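Local coordinates for protein endonuclease V (Homo sapiens, PDB 6OZE) that probably cleaves RNA strands at inosine sites as a metal-ion-dependent endoribonuclease with an RNase H-like fold, at residues 4-7 and 8-11; 82-85 and 86-89. The protein carries 4 engineered substitutions. All coordinates share one frame; numbering follows the deposited sequence.

Contact 1. Residues 4-7 and 8-11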
loop_
_atom_site.group_PDB
_atom_site.type_symbol
_atom_site.label_atom_id
_atom_site.label_comp_id
_atom_site.label_asym_id
_atom_site.label_seq_id
_atom_site.Cartn_x
_atom_site.Cartn_y
_atom_site.Cartn_z
ATOM N N GLU A 4 8.015 16.978 21.262
ATOM C CA GLU A 4 7.173 16.058 22.019
ATOM C C GLU A 4 6.236 15.288 21.097
ATOM O O GLU A 4 5.958 14.106 21.330
ATOM C CB GLU A 4 6.380 16.817 23.083
ATOM C CG GLU A 4 5.694 15.917 24.103
ATOM C CD GLU A 4 4.720 16.670 24.994
ATOM O OE1 GLU A 4 3.979 17.532 24.474
ATOM O OE2 GLU A 4 4.697 16.404 26.214
ATOM N N THR A 5 5.747 15.939 20.036
ATOM C CA THR A 5 4.859 15.263 19.094
ATOM C C THR A 5 5.586 14.147 18.355
ATOM O O THR A 5 5.065 13.032 18.229
ATOM C CB THR A 5 4.264 16.266 18.105
ATOM O OG1 THR A 5 3.378 17.155 18.798
ATOM C CG2 THR A 5 3.494 15.542 16.993
ATOM N N LEU A 6 6.791 14.427 17.848
ATOM C CA LEU A 6 7.558 13.383 17.179
ATOM C C LEU A 6 7.888 12.248 18.134
ATOM O O LEU A 6 7.798 11.073 17.763
ATOM C CB LEU A 6 8.835 13.956 16.562
ATOM C CG LEU A 6 8.705 14.698 15.230
ATOM C CD1 LEU A 6 10.065 14.810 14.556
ATOM C CD2 LEU A 6 7.706 14.014 14.315
ATOM N N SER A 7 8.270 12.579 19.371
ATOM C CA SER A 7 8.588 11.543 20.349
ATOM C C SER A 7 7.393 10.628 20.595
ATOM O O SER A 7 7.536 9.399 20.619
ATOM C CB SER A 7 9.054 12.187 21.656
ATOM O OG SER A 7 9.196 11.214 22.675
ATOM N N LEU A 8 6.204 11.207 20.777
ATOM C CA LEU A 8 5.013 10.394 21.010
ATOM C C LEU A 8 4.581 9.636 19.758
ATOM O O LEU A 8 4.078 8.514 19.866
ATOM C CB LEU A 8 3.881 11.260 21.565
ATOM C CG LEU A 8 4.165 11.762 22.983
ATOM C CD1 LEU A 8 3.056 12.668 23.452
ATOM C CD2 LEU A 8 4.333 10.593 23.941
ATOM N N TRP A 9 4.752 10.228 18.574
ATOM C CA TRP A 9 4.494 9.497 17.334
ATOM C C TRP A 9 5.417 8.293 17.209
ATOM O O TRP A 9 4.981 7.195 16.839
ATOM C CB TRP A 9 4.692 10.424 16.135
ATOM C CG TRP A 9 3.478 11.181 15.720
ATOM C CD1 TRP A 9 2.224 11.086 16.247
ATOM C CD2 TRP A 9 3.404 12.152 14.672
ATOM N NE1 TRP A 9 1.370 11.942 15.588
ATOM C CE2 TRP A 9 2.070 12.604 14.614
ATOM C CE3 TRP A 9 4.332 12.670 13.766
ATOM C CZ2 TRP A 9 1.648 13.561 13.694
ATOM C CZ3 TRP A 9 3.907 13.617 12.849
ATOM C CH2 TRP A 9 2.582 14.056 12.825
ATOM N N LYS A 10 6.710 8.489 17.490
ATOM C CA LYS A 10 7.650 7.373 17.460
ATOM C C LYS A 10 7.225 6.277 18.422
ATOM O O LYS A 10 7.290 5.085 18.096
ATOM C CB LYS A 10 9.052 7.862 17.820
ATOM C CG LYS A 10 9.761 8.613 16.710
ATOM C CD LYS A 10 11.104 9.136 17.210
ATOM C CE LYS A 10 11.731 10.111 16.231
ATOM N NZ LYS A 10 12.987 10.685 16.794
ATOM N N ARG A 11 6.792 6.663 19.620
ATOM C CA ARG A 11 6.377 5.672 20.601
ATOM C C ARG A 11 5.127 4.929 20.136
ATOM O O ARG A 11 4.983 3.724 20.379
ATOM C CB ARG A 11 6.139 6.366 21.942
ATOM C CG ARG A 11 6.250 5.440 23.110
ATOM C CD ARG A 11 4.987 5.462 23.919
ATOM N NE ARG A 11 5.096 6.336 25.074
ATOM C CZ ARG A 11 4.267 6.293 26.108
ATOM N NH1 ARG A 11 3.272 5.416 26.124
ATOM N NH2 ARG A 11 4.436 7.121 27.125
#

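Contact 2. Residues 82-85 and 86-89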
loop_
_atom_site.group_PDB
_atom_site.type_symbol
_atom_site.label_atom_id
_atom_site.label_comp_id
_atom_site.label_asym_id
_atom_site.label_seq_id
_atom_site.Cartn_x
_atom_site.Cartn_y
_atom_site.Cartn_z
ATOM N N PRO A 82 1.026 17.540 10.965
ATOM C CA PRO A 82 2.241 18.002 10.288
ATOM C C PRO A 82 2.887 16.895 9.468
ATOM O O PRO A 82 2.765 15.704 9.769
ATOM C CB PRO A 82 3.147 18.448 11.443
ATOM C CG PRO A 82 2.561 17.817 12.671
ATOM C CD PRO A 82 1.095 17.721 12.423
ATOM N N TYR A 83 3.571 17.312 8.407
ATOM C CA TYR A 83 4.252 16.400 7.502
ATOM C C TYR A 83 5.695 16.255 7.970
ATOM O O TYR A 83 6.442 17.238 8.003
ATOM C CB TYR A 83 4.195 16.962 6.081
ATOM C CG TYR A 83 4.910 16.137 5.028
ATOM C CD1 TYR A 83 4.198 15.349 4.133
ATOM C CD2 TYR A 83 6.297 16.168 4.911
ATOM C CE1 TYR A 83 4.848 14.603 3.163
ATOM C CE2 TYR A 83 6.953 15.423 3.954
ATOM C CZ TYR A 83 6.226 14.643 3.082
ATOM O OH TYR A 83 6.882 13.904 2.124
ATOM N N VAL A 84 6.077 15.035 8.344
ATOM C CA VAL A 84 7.443 14.725 8.749
ATOM C C VAL A 84 7.816 13.402 8.103
ATOM O O VAL A 84 7.081 12.420 8.235
ATOM C CB VAL A 84 7.588 14.612 10.278
ATOM C CG1 VAL A 84 9.046 14.349 10.649
ATOM C CG2 VAL A 84 7.080 15.869 10.963
ATOM N N SER A 85 8.955 13.374 7.410
ATOM C CA SER A 85 9.387 12.153 6.740
ATOM C C SER A 85 9.494 11.011 7.740
ATOM O O SER A 85 10.109 11.154 8.803
ATOM C CB SER A 85 10.738 12.377 6.062
ATOM O OG SER A 85 10.610 13.266 4.970
ATOM N N GLY A 86 8.896 9.873 7.390
ATOM C CA GLY A 86 8.831 8.735 8.275
ATOM C C GLY A 86 7.553 8.645 9.076
ATOM O O GLY A 86 7.348 7.651 9.778
ATOM N N PHE A 87 6.691 9.655 8.987
ATOM C CA PHE A 87 5.478 9.747 9.792
ATOM C C PHE A 87 4.250 10.053 8.940
ATOM O O PHE A 87 3.221 10.492 9.473
ATOM C CB PHE A 87 5.655 10.805 10.887
ATOM C CG PHE A 87 6.772 10.506 11.833
ATOM C CD1 PHE A 87 6.558 9.705 12.941
ATOM C CD2 PHE A 87 8.045 11.030 11.625
ATOM C CE1 PHE A 87 7.574 9.432 13.826
ATOM C CE2 PHE A 87 9.076 10.756 12.507
ATOM C CZ PHE A 87 8.843 9.957 13.611
ATOM N N LEU A 88 4.342 9.841 7.621
ATOM C CA LEU A 88 3.222 10.132 6.731
ATOM C C LEU A 88 1.953 9.419 7.165
ATOM O O LEU A 88 0.851 9.961 7.012
ATOM C CB LEU A 88 3.567 9.730 5.293
ATOM C CG LEU A 88 2.434 9.824 4.264
ATOM C CD1 LEU A 88 1.903 11.248 4.150
ATOM C CD2 LEU A 88 2.886 9.317 2.906
ATOM N N ALA A 89 2.081 8.208 7.712
ATOM C CA ALA A 89 0.892 7.442 8.071
ATOM C C ALA A 89 0.010 8.194 9.060
ATOM O O ALA A 89 -1.214 8.025 9.048
ATOM C CB ALA A 89 1.276 6.066 8.617
HETATM O O HOH W 1 3.651 13.340 9.056
#

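Contact 1. Residues 4-7 and 8-11
With CG2 of Thr5 anti to the backbone N, and chi1 of -89° swinging the indole of Trp9 back toward the preceding turn, the threonine methyl and the indole run alongside each other from neighbouring turns of the alpha-helix 3-17. The i to i+4 spacing brings the methyl over the ring, and its place over one face of the six-membered ring of Trp9, 4.1 Å from CG2 of Thr5 to the centroid and 13° off the normal, makes the contact CH-pi. Leu6, three residues ahead of the tryptophan, supplies a second branch, which comes in obliquely with its CD2 3.7 Å from CE3 of Trp9. Thr5 and Leu6 thus both touch the six-membered part of the indole. The backbone that carries them is regular alpha-helix, bonded i+4 to i in four consecutive steps, including Trp9 N to Thr5 O at 2.8 Å and Lys10 N to Leu6 O at the same length. Phe90 stacks on the Trp9 ring and Pro82 also touches it, so the indole packs helix 3-17 against the loop before helix 89-106 and the start of that helix. Lys10 leaves the backbone with its first torsion at -76°, which lays its CG 3.3 Å from Leu6 O.

Contact 2. Residues 82-85 and 86-89
Three backbone groups of Pro82, Val84 and Phe87 share one water molecule. The water donates to Pro82 O at 2.6 Å, accepts from Val84 N at 3.0 Å, and makes a weak donated bond to Phe87 O at 2.9 Å. Its first two bonds link Pro82 O and Val84 N on the incoming limb of the loop; the weak third is its link to the outgoing one. Closer to the tip, the chain reverses through a type II beta turn from Val84 to Phe87, closed by the bond from Phe87 N to Val84 O at 2.9 Å, with an N-H...O angle of 141°. Gly86 takes the third position with phi 95° and psi -6°, in the left-handed region that glycine readily adopts at this place in a type II turn. Its own carbonyl accepts a hydrogen bond from Gln13 NE2 on helix 3-17. Val84 and Phe87, the ends of the turn, send their side chains the same way, side by side. CG1 of Val84, anti to its own nitrogen, meets CD2 of Phe87 at 3.6 Å, approaching the ring obliquely. The oxygen of Val84 that closes the turn also lies in the plane of that ring, at its edge. Ser85 O comes to the ring as well, obliquely, 3.5 Å from CD2 of Phe87.

Contact 1 comes first along the chain, on the N-terminal helix 3-17; contact 2 follows much later, in the loop between strand 69-78, an outermost strand of the mixed sheet, and helix 89-106. Their centres are nevertheless only about 11 Å apart, on the same side of the chain's centre, and the two surfaces pack directly. Leu6 CD2 meets Val84 CG2 at 3.9 Å, and Lys10 CG reaches Phe87 CZ at 3.5 Å. The indole of Trp9 joins in, its CE3 3.7 Å from Phe87 CB. The pair illustrates how two local motifs, a helical turn and a beta turn, bring apolar groups together, so that the N-terminal helix packs on the loop leading from the sheet's edge strand into helix 89-106.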